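Local coordinates for trans-isoprenyl diphosphate synthase (Caulobacter crescentus, PDB 3OYR), which probably makes all-trans-octaprenyl diphosphate, the side-chain precursor of isoprenoid quinones, by adding isopentenyl units to farnesyl diphosphate, at residues Gly64-Arg69 with Leu226-Ala231; Asp232-Tyr237 with Ala305-Ala310. All coordinates share one frame; numbering follows the deposited sequence.

Overall arrangement
Helix 211-238 supplies one side of both contacts, F228 and D232 lying one turn apart on it. Interaction 1 lies near the middle of the chain and sets this helix against the loop 64-67 and the start of helix 68-79; it is buried, with slight direct contact at one aromatic ring and its polar bonds made to bound diphosphates. Interaction 2, some 12 Å away between centres and farther from the middle, is also buried, but there the same helix meets helix 302-320 through an alanine methyl, a threonine methyl and a leucine, while its acidic face holds calcium. The two contacts touch where L230 packs on T306, L309 and A310.

Interaction 1 of 2, residues Gly64-Arg69 with Leu226-Ala231; sequences GGKRLR and LAFQLA. With DMA (dimethylallyl diphosphate), chain D; DMA (dimethylallyl diphosphate), chain G.
F228 projects its ring from helix 211-238 toward K66, L68 and R69, with a dimethylallyl diphosphate lying beside the same ring. The apolar part is small. CD1 of L68 comes within 3.5 Å of F228 CE1, approaching the ring obliquely, while CE of K66 lies at the ring edge, 4.0 Å from F228 CZ. The end of R69 also reaches the ring at a slant. A chi1 of -172°, with CG anti to the backbone N, carries the F228 ring to the loop and its ligand; R343 adds a cation-pi contact and F196 a second ring.

The polar part runs through the ligand. The backbone N of K66 gives a nearly straight hydrogen bond to O3B of the first dimethylallyl diphosphate, chain D (2.9 Å, 167°). Bends at chi3 and chi4 bring K66 NZ round to the same diphosphate, where it bonds O3B as well as O2A at 3.0 Å, one from each phosphate. R69 points NH1 at O1A, 2.8 Å away and in the guanidinium plane. O2A also sits in the plane of the F228 ring, at its edge, 3.3 Å from CZ. Q229 lays OE1 3.4 Å from C5 of this ligand's prenyl tail, and its NE2 makes a weak bond to O1A of the second dimethylallyl diphosphate. That amide is held by T192, whose OG1 meets OE1, and by D233 OD1, bonded to NE2.

Replacing F228 with an alanine would probably open a gap between L68 and the diphosphate and leave R343 without its aromatic partner.

K66 and R69, joined by H98 and R115, thus surround the diphosphate, with K66 NZ also paired to the C-terminal carboxylate of A345. Such a setting would be expected to hold the anion firmly, with Q229 bordering both ligands.

Interaction 2 of 2, residues Asp232-Tyr237 with Ala305-Ala310; sequences DDALDY and ATLDLA. With CA (calcium ion), chain F; DMA (dimethylallyl diphosphate), chain D.
A234 points its methyl at helix 302-320 and touches two residues there. Its CB lies 3.8 Å from CD2 of L307 and 4.1 Å from CG2 of T306. The threonine offers its methyl because CG2 stands anti to the backbone N; OG1, beside the backbone N, is bonded to the carbonyl of A302 within its own helix. With so small a side chain at A234, the backbones come close, 6.7 Å between the CA atoms of A234 and T306. P260 and L263 of helix 259-267 pack on the threonine too.

Away from this apolar seam, D232 reaches the calcium ion. Its CG is anti to the backbone N (chi1 -174°), and D232 OD1 binds the metal at 2.3 Å; OD2 pairs with K246 and lies 3.6 Å from C4 of the chain D dimethylallyl diphosphate. Three waters also bind the calcium, and diphosphate oxygens O1A and O2B of the chain G ligand complete its site. D236 OD1 is hydrogen-bonded to water 3 at 2.9 Å and to water 1, and D233 OD1 to water 2. Y184 holds the D233 carboxylate in place, and the backbone N of D251 bonds D236 OD2.

One aspartate in the first metal shell and two in the second, on a single helix, match the second aspartate-rich motif of the all-helical FPP/GGPP synthase fold.

Interaction 1 of 2, residues Gly64-Arg69 with Leu226-Ala231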
ATOM      1  N   GLY B  64       3.920   3.921  20.201  1.00 44.83           N
ATOM      2  CA  GLY B  64       5.360   3.935  20.400  1.00 42.15           C
ATOM      3  C   GLY B  64       6.079   3.825  19.071  1.00 39.58           C
ATOM      4  O   GLY B  64       5.568   4.255  18.021  1.00 37.09           O
ATOM      5  N   GLY B  65       7.273   3.252  19.123  1.00 38.00           N
ATOM      6  CA  GLY B  65       8.062   3.010  17.929  1.00 34.99           C
ATOM      7  C   GLY B  65       9.299   3.866  17.997  1.00 32.78           C
ATOM      8  O   GLY B  65       9.241   5.006  18.437  1.00 32.91           O
ATOM      9  N   LYS B  66      10.420   3.320  17.548  1.00 36.10           N
ATOM     10  CA  LYS B  66      11.714   3.975  17.732  1.00 32.24           C
ATOM     11  C   LYS B  66      11.979   5.085  16.732  1.00 30.90           C
ATOM     12  O   LYS B  66      12.908   5.861  16.922  1.00 29.60           O
ATOM     13  CB  LYS B  66      12.846   2.944  17.696  1.00 36.02           C
ATOM     14  CG  LYS B  66      12.758   1.886  18.784  1.00 22.59           C
ATOM     15  CD  LYS B  66      13.854   0.816  18.594  1.00 26.69           C
ATOM     16  CE  LYS B  66      13.669  -0.008  17.293  1.00 25.49           C
ATOM     17  NZ  LYS B  66      12.469  -0.909  17.421  1.00 26.46           N
ATOM     18  N   ARG B  67      11.175   5.152  15.666  1.00 30.02           N
ATOM     19  CA  ARG B  67      11.299   6.194  14.648  1.00 30.95           C
ATOM     20  C   ARG B  67      12.666   6.227  13.980  1.00 21.95           C
ATOM     21  O   ARG B  67      13.104   7.279  13.511  1.00 34.12           O
ATOM     22  CB  ARG B  67      10.930   7.567  15.223  1.00 31.09           C
ATOM     23  CG  ARG B  67       9.517   7.590  15.819  1.00 25.67           C
ATOM     24  CD  ARG B  67       8.460   7.602  14.698  1.00 29.30           C
ATOM     25  NE  ARG B  67       7.143   7.910  15.235  1.00 38.18           N
ATOM     26  CZ  ARG B  67       6.325   7.008  15.768  1.00 36.85           C
ATOM     27  NH1 ARG B  67       6.672   5.726  15.807  1.00 33.84           N
ATOM     28  NH2 ARG B  67       5.156   7.393  16.261  1.00 37.80           N
ATOM     29  N   LEU B  68      13.326   5.066  13.910  1.00 24.80           N
ATOM     30  CA  LEU B  68      14.685   4.973  13.340  1.00 27.55           C
ATOM     31  C   LEU B  68      14.712   5.362  11.881  1.00 24.44           C
ATOM     32  O   LEU B  68      15.644   6.035  11.420  1.00 23.01           O
ATOM     33  CB  LEU B  68      15.281   3.567  13.511  1.00 27.48           C
ATOM     34  CG  LEU B  68      15.449   3.043  14.940  1.00 38.08           C
ATOM     35  CD1 LEU B  68      16.245   1.757  14.948  1.00 42.35           C
ATOM     36  CD2 LEU B  68      16.123   4.073  15.857  1.00 30.48           C
ATOM     37  N   ARG B  69      13.665   4.975  11.160  1.00 27.11           N
ATOM     38  CA  ARG B  69      13.605   5.298   9.749  1.00 32.41           C
ATOM     39  C   ARG B  69      13.536   6.795   9.432  1.00 26.92           C
ATOM     40  O   ARG B  69      14.417   7.267   8.684  1.00 30.56           O
ATOM     41  CB  ARG B  69      12.569   4.454   9.026  1.00 26.87           C
ATOM     42  CG  ARG B  69      12.976   3.004   8.910  1.00 24.98           C
ATOM     43  CD  ARG B  69      11.726   2.184   8.845  1.00 30.12           C
ATOM     44  NE  ARG B  69      11.962   0.758   9.002  1.00 33.08           N
ATOM     45  CZ  ARG B  69      11.961   0.128  10.166  1.00 27.39           C
ATOM     46  NH1 ARG B  69      11.769   0.803  11.307  1.00 29.14           N
ATOM     47  NH2 ARG B  69      12.175  -1.172  10.185  1.00 24.09           N
ATOM     48  N   LEU B 226      20.231  -4.728   7.330  1.00 27.62           N
ATOM     49  CA  LEU B 226      20.579  -6.157   7.454  1.00 28.04           C
ATOM     50  C   LEU B 226      20.914  -6.537   8.909  1.00 28.68           C
ATOM     51  O   LEU B 226      20.308  -7.469   9.475  1.00 25.83           O
ATOM     52  CB  LEU B 226      21.714  -6.520   6.488  1.00 30.55           C
ATOM     53  CG  LEU B 226      21.328  -6.396   5.002  1.00 25.61           C
ATOM     54  CD1 LEU B 226      22.530  -6.521   4.100  1.00 29.39           C
ATOM     55  CD2 LEU B 226      20.310  -7.451   4.633  1.00 24.14           C
ATOM     56  N   ALA B 227      21.815  -5.768   9.527  1.00 27.49           N
ATOM     57  CA  ALA B 227      22.150  -5.926  10.956  1.00 25.52           C
ATOM     58  C   ALA B 227      20.885  -5.882  11.793  1.00 28.66           C
ATOM     59  O   ALA B 227      20.651  -6.773  12.636  1.00 34.76           O
ATOM     60  CB  ALA B 227      23.137  -4.808  11.410  1.00 23.60           C
ATOM     61  N   PHE B 228      20.057  -4.869  11.515  1.00 31.61           N
ATOM     62  CA  PHE B 228      18.818  -4.620  12.243  1.00 30.15           C
ATOM     63  C   PHE B 228      17.913  -5.841  12.213  1.00 27.95           C
ATOM     64  O   PHE B 228      17.431  -6.287  13.259  1.00 30.02           O
ATOM     65  CB  PHE B 228      18.083  -3.388  11.661  1.00 38.63           C
ATOM     66  CG  PHE B 228      16.891  -2.948  12.474  1.00 36.45           C
ATOM     67  CD1 PHE B 228      17.060  -2.092  13.568  1.00 28.61           C
ATOM     68  CD2 PHE B 228      15.597  -3.393  12.155  1.00 32.28           C
ATOM     69  CE1 PHE B 228      15.949  -1.697  14.341  1.00 36.13           C
ATOM     70  CE2 PHE B 228      14.476  -2.984  12.917  1.00 25.80           C
ATOM     71  CZ  PHE B 228      14.653  -2.147  14.011  1.00 30.55           C
ATOM     72  N   GLN B 229      17.694  -6.386  11.016  1.00 27.16           N
ATOM     73  CA  GLN B 229      16.775  -7.509  10.854  1.00 29.31           C
ATOM     74  C   GLN B 229      17.312  -8.816  11.450  1.00 31.11           C
ATOM     75  O   GLN B 229      16.554  -9.587  12.060  1.00 32.49           O
ATOM     76  CB  GLN B 229      16.420  -7.693   9.390  1.00 30.88           C
ATOM     77  CG  GLN B 229      15.309  -8.700   9.178  1.00 25.07           C
ATOM     78  CD  GLN B 229      14.027  -8.343   9.916  1.00 38.74           C
ATOM     79  OE1 GLN B 229      13.563  -7.210   9.868  1.00 39.33           O
ATOM     80  NE2 GLN B 229      13.457  -9.311  10.601  1.00 29.65           N
ATOM     81  N   LEU B 230      18.608  -9.065  11.270  1.00 30.85           N
ATOM     82  CA  LEU B 230      19.288 -10.188  11.944  1.00 32.40           C
ATOM     83  C   LEU B 230      19.109 -10.126  13.462  1.00 33.65           C
ATOM     84  O   LEU B 230      18.742 -11.128  14.075  1.00 29.30           O
ATOM     85  CB  LEU B 230      20.771 -10.234  11.582  1.00 31.95           C
ATOM     86  CG  LEU B 230      21.016 -10.703  10.143  1.00 31.65           C
ATOM     87  CD1 LEU B 230      22.414 -10.381   9.725  1.00 23.35           C
ATOM     88  CD2 LEU B 230      20.778 -12.162  10.025  1.00 28.05           C
ATOM     89  N   ALA B 231      19.332  -8.947  14.055  1.00 30.32           N
ATOM     90  CA  ALA B 231      19.081  -8.753  15.487  1.00 35.47           C
ATOM     91  C   ALA B 231      17.609  -8.949  15.833  1.00 34.01           C
ATOM     92  O   ALA B 231      17.305  -9.565  16.845  1.00 30.37           O
ATOM     93  CB  ALA B 231      19.566  -7.393  15.962  1.00 27.75           C
TER
HETATM   94  C1  DMA D 336       9.485  -3.579  13.003  1.00 34.07           C
HETATM   95  O1  DMA D 336      10.279  -2.385  12.984  1.00 31.76           O
HETATM   96  C2  DMA D 336       9.762  -3.943  11.588  1.00 40.81           C
HETATM   97  C3  DMA D 336      10.749  -4.775  11.246  1.00 44.64           C
HETATM   98  C4  DMA D 336      11.580  -5.520  12.258  1.00 35.88           C
HETATM   99  C5  DMA D 336      10.983  -4.973   9.781  1.00 37.87           C
HETATM  100  PA  DMA D 336      10.889  -1.617  14.253  1.00 35.52           P
HETATM  101  O1A DMA D 336      11.719  -0.426  13.819  1.00 24.76           O
HETATM  102  O2A DMA D 336      11.587  -2.626  15.123  1.00 32.14           O
HETATM  103  O3A DMA D 336       9.473  -1.175  14.907  1.00 29.24           O
HETATM  104  PB  DMA D 336       9.062   0.212  15.647  1.00 31.19           P
HETATM  105  O1B DMA D 336       8.773   1.209  14.541  1.00 35.06           O
HETATM  106  O2B DMA D 336       7.812  -0.315  16.320  1.00 34.15           O
HETATM  107  O3B DMA D 336      10.175   0.638  16.567  1.00 33.39           O
HETATM  108  C1  DMA G 339       9.120  -7.881   8.498  1.00 47.45           C
HETATM  109  O1  DMA G 339       9.812  -8.363   9.644  1.00 40.17           O
HETATM  110  C2  DMA G 339       8.051  -6.883   8.818  1.00 55.47           C
HETATM  111  C3  DMA G 339       7.850  -5.783   8.083  1.00 44.33           C
HETATM  112  C4  DMA G 339       8.657  -5.428   6.874  1.00 45.48           C
HETATM  113  C5  DMA G 339       6.749  -4.871   8.511  1.00 32.94           C
HETATM  114  PA  DMA G 339       9.151  -9.204  10.874  1.00 32.43           P
HETATM  115  O1A DMA G 339      10.316  -9.936  11.468  1.00 32.48           O
HETATM  116  O2A DMA G 339       7.904  -9.946  10.475  1.00 42.31           O
HETATM  117  O3A DMA G 339       8.777  -7.955  11.831  1.00 35.46           O
HETATM  118  PB  DMA G 339       7.966  -8.022  13.228  1.00 37.98           P
HETATM  119  O1B DMA G 339       8.127  -6.579  13.627  1.00 33.11           O
HETATM  120  O2B DMA G 339       8.698  -9.033  14.078  1.00 37.21           O
HETATM  121  O3B DMA G 339       6.558  -8.475  12.916  1.00 33.63           O

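Interaction 2 of 2, residues Asp232-Tyr237 with Ala305-Ala310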
ATOM      1  N   ASP B 232      16.705  -8.454  14.986  1.00 30.72           N
ATOM      2  CA  ASP B 232      15.271  -8.661  15.186  1.00 29.82           C
ATOM      3  C   ASP B 232      14.901 -10.138  15.170  1.00 32.49           C
ATOM      4  O   ASP B 232      14.113 -10.598  16.005  1.00 35.52           O
ATOM      5  CB  ASP B 232      14.438  -7.920  14.135  1.00 30.07           C
ATOM      6  CG  ASP B 232      12.958  -8.012  14.413  1.00 39.26           C
ATOM      7  OD1 ASP B 232      12.285  -8.912  13.832  1.00 33.59           O
ATOM      8  OD2 ASP B 232      12.475  -7.218  15.253  1.00 37.71           O
ATOM      9  N   ASP B 233      15.466 -10.880  14.217  1.00 34.41           N
ATOM     10  CA  ASP B 233      15.242 -12.316  14.132  1.00 34.57           C
ATOM     11  C   ASP B 233      15.775 -13.065  15.366  1.00 38.05           C
ATOM     12  O   ASP B 233      15.111 -13.972  15.867  1.00 36.81           O
ATOM     13  CB  ASP B 233      15.815 -12.877  12.826  1.00 31.09           C
ATOM     14  CG  ASP B 233      14.971 -12.488  11.600  1.00 42.12           C
ATOM     15  OD1 ASP B 233      13.886 -11.879  11.756  1.00 38.15           O
ATOM     16  OD2 ASP B 233      15.387 -12.795  10.471  1.00 47.70           O
ATOM     17  N   ALA B 234      16.947 -12.668  15.861  1.00 36.45           N
ATOM     18  CA  ALA B 234      17.498 -13.228  17.098  1.00 37.62           C
ATOM     19  C   ALA B 234      16.644 -12.872  18.313  1.00 42.75           C
ATOM     20  O   ALA B 234      16.408 -13.724  19.169  1.00 37.23           O
ATOM     21  CB  ALA B 234      18.945 -12.772  17.319  1.00 33.63           C
ATOM     22  N   LEU B 235      16.193 -11.614  18.381  1.00 38.81           N
ATOM     23  CA  LEU B 235      15.276 -11.152  19.437  1.00 39.72           C
ATOM     24  C   LEU B 235      13.949 -11.915  19.479  1.00 38.36           C
ATOM     25  O   LEU B 235      13.326 -12.027  20.530  1.00 41.22           O
ATOM     26  CB  LEU B 235      15.023  -9.634  19.340  1.00 33.39           C
ATOM     27  CG  LEU B 235      16.114  -8.745  19.930  1.00 37.58           C
ATOM     28  CD1 LEU B 235      15.835  -7.284  19.639  1.00 33.63           C
ATOM     29  CD2 LEU B 235      16.263  -8.976  21.442  1.00 39.64           C
ATOM     30  N   ASP B 236      13.523 -12.460  18.346  1.00 38.30           N
ATOM     31  CA  ASP B 236      12.287 -13.221  18.311  1.00 37.50           C
ATOM     32  C   ASP B 236      12.357 -14.480  19.187  1.00 41.53           C
ATOM     33  O   ASP B 236      11.356 -14.906  19.760  1.00 38.86           O
ATOM     34  CB  ASP B 236      11.914 -13.603  16.887  1.00 34.92           C
ATOM     35  CG  ASP B 236      10.399 -13.712  16.696  1.00 43.38           C
ATOM     36  OD1 ASP B 236       9.703 -12.680  16.808  1.00 41.65           O
ATOM     37  OD2 ASP B 236       9.907 -14.827  16.438  1.00 38.79           O
ATOM     38  N   TYR B 237      13.542 -15.064  19.284  1.00 39.92           N
ATOM     39  CA  TYR B 237      13.749 -16.206  20.160  1.00 40.66           C
ATOM     40  C   TYR B 237      14.210 -15.773  21.548  1.00 39.10           C
ATOM     41  O   TYR B 237      13.660 -16.226  22.544  1.00 48.88           O
ATOM     42  CB  TYR B 237      14.717 -17.211  19.516  1.00 38.84           C
ATOM     43  CG  TYR B 237      14.085 -17.948  18.356  1.00 35.98           C
ATOM     44  CD1 TYR B 237      13.295 -19.076  18.580  1.00 44.96           C
ATOM     45  CD2 TYR B 237      14.234 -17.498  17.040  1.00 33.73           C
ATOM     46  CE1 TYR B 237      12.690 -19.753  17.537  1.00 33.77           C
ATOM     47  CE2 TYR B 237      13.638 -18.179  15.982  1.00 35.36           C
ATOM     48  CZ  TYR B 237      12.865 -19.313  16.252  1.00 39.58           C
ATOM     49  OH  TYR B 237      12.257 -20.012  15.247  1.00 37.01           O
ATOM     50  N   ALA B 305      25.787 -16.676  16.751  1.00 37.27           N
ATOM     51  CA  ALA B 305      26.268 -16.643  15.365  1.00 37.37           C
ATOM     52  C   ALA B 305      25.472 -15.652  14.476  1.00 37.44           C
ATOM     53  O   ALA B 305      26.055 -14.976  13.627  1.00 41.59           O
ATOM     54  CB  ALA B 305      26.265 -18.047  14.764  1.00 29.33           C
ATOM     55  N   THR B 306      24.158 -15.566  14.699  1.00 40.79           N
ATOM     56  CA  THR B 306      23.278 -14.575  14.059  1.00 32.74           C
ATOM     57  C   THR B 306      23.736 -13.145  14.363  1.00 37.28           C
ATOM     58  O   THR B 306      23.887 -12.313  13.445  1.00 32.57           O
ATOM     59  CB  THR B 306      21.816 -14.762  14.531  1.00 39.26           C
ATOM     60  OG1 THR B 306      21.382 -16.092  14.228  1.00 34.41           O
ATOM     61  CG2 THR B 306      20.872 -13.774  13.831  1.00 37.03           C
ATOM     62  N   LEU B 307      23.981 -12.880  15.646  1.00 36.14           N
ATOM     63  CA  LEU B 307      24.467 -11.577  16.096  1.00 36.79           C
ATOM     64  C   LEU B 307      25.897 -11.251  15.661  1.00 33.84           C
ATOM     65  O   LEU B 307      26.225 -10.068  15.477  1.00 30.98           O
ATOM     66  CB  LEU B 307      24.275 -11.395  17.614  1.00 37.13           C
ATOM     67  CG  LEU B 307      22.826 -11.430  18.153  1.00 41.37           C
ATOM     68  CD1 LEU B 307      22.791 -11.324  19.683  1.00 40.67           C
ATOM     69  CD2 LEU B 307      21.927 -10.354  17.539  1.00 39.08           C
ATOM     70  N   ASP B 308      26.730 -12.283  15.480  1.00 35.00           N
ATOM     71  CA  ASP B 308      28.071 -12.124  14.870  1.00 36.30           C
ATOM     72  C   ASP B 308      27.952 -11.612  13.441  1.00 27.56           C
ATOM     73  O   ASP B 308      28.711 -10.730  13.005  1.00 33.99           O
ATOM     74  CB  ASP B 308      28.853 -13.449  14.835  1.00 38.75           C
ATOM     75  CG  ASP B 308      29.383 -13.878  16.205  1.00 51.43           C
ATOM     76  OD1 ASP B 308      29.631 -15.094  16.382  1.00 58.94           O
ATOM     77  OD2 ASP B 308      29.548 -13.025  17.104  1.00 49.34           O
ATOM     78  N   LEU B 309      27.002 -12.174  12.710  1.00 30.08           N
ATOM     79  CA  LEU B 309      26.747 -11.743  11.344  1.00 32.12           C
ATOM     80  C   LEU B 309      26.161 -10.323  11.347  1.00 29.24           C
ATOM     81  O   LEU B 309      26.573  -9.474  10.559  1.00 33.16           O
ATOM     82  CB  LEU B 309      25.827 -12.736  10.625  1.00 29.32           C
ATOM     83  CG  LEU B 309      25.527 -12.478   9.139  1.00 31.94           C
ATOM     84  CD1 LEU B 309      26.809 -12.348   8.312  1.00 28.56           C
ATOM     85  CD2 LEU B 309      24.620 -13.567   8.553  1.00 31.23           C
ATOM     86  N   ALA B 310      25.232 -10.064  12.261  1.00 28.41           N
ATOM     87  CA  ALA B 310      24.667  -8.717  12.419  1.00 31.35           C
ATOM     88  C   ALA B 310      25.761  -7.682  12.673  1.00 32.99           C
ATOM     89  O   ALA B 310      25.777  -6.618  12.028  1.00 29.44           O
ATOM     90  CB  ALA B 310      23.616  -8.682  13.560  1.00 29.43           C
TER
HETATM   91 CA    CA F 338      10.490 -10.287  13.827  1.00 39.99          CA
HETATM   92  C1  DMA D 336       9.485  -3.579  13.003  1.00 34.07           C
HETATM   93  O1  DMA D 336      10.279  -2.385  12.984  1.00 31.76           O
HETATM   94  C2  DMA D 336       9.762  -3.943  11.588  1.00 40.81           C
HETATM   95  C3  DMA D 336      10.749  -4.775  11.246  1.00 44.64           C
HETATM   96  C4  DMA D 336      11.580  -5.520  12.258  1.00 35.88           C
HETATM   97  C5  DMA D 336      10.983  -4.973   9.781  1.00 37.87           C
HETATM   98  PA  DMA D 336      10.889  -1.617  14.253  1.00 35.52           P
HETATM   99  O1A DMA D 336      11.719  -0.426  13.819  1.00 24.76           O
HETATM  100  O2A DMA D 336      11.587  -2.626  15.123  1.00 32.14           O
HETATM  101  O3A DMA D 336       9.473  -1.175  14.907  1.00 29.24           O
HETATM  102  PB  DMA D 336       9.062   0.212  15.647  1.00 31.19           P
HETATM  103  O1B DMA D 336       8.773   1.209  14.541  1.00 35.06           O
HETATM  104  O2B DMA D 336       7.812  -0.315  16.320  1.00 34.15           O
HETATM  105  O3B DMA D 336      10.175   0.638  16.567  1.00 33.39           O
HETATM  106  O   HOH W   1      10.824 -10.487  16.183  1.00 35.39           O
HETATM  107  O   HOH W   2      11.935 -12.061  13.325  1.00 40.34           O
HETATM  108  O   HOH W   3       8.717 -11.884  14.173  1.00 35.07           O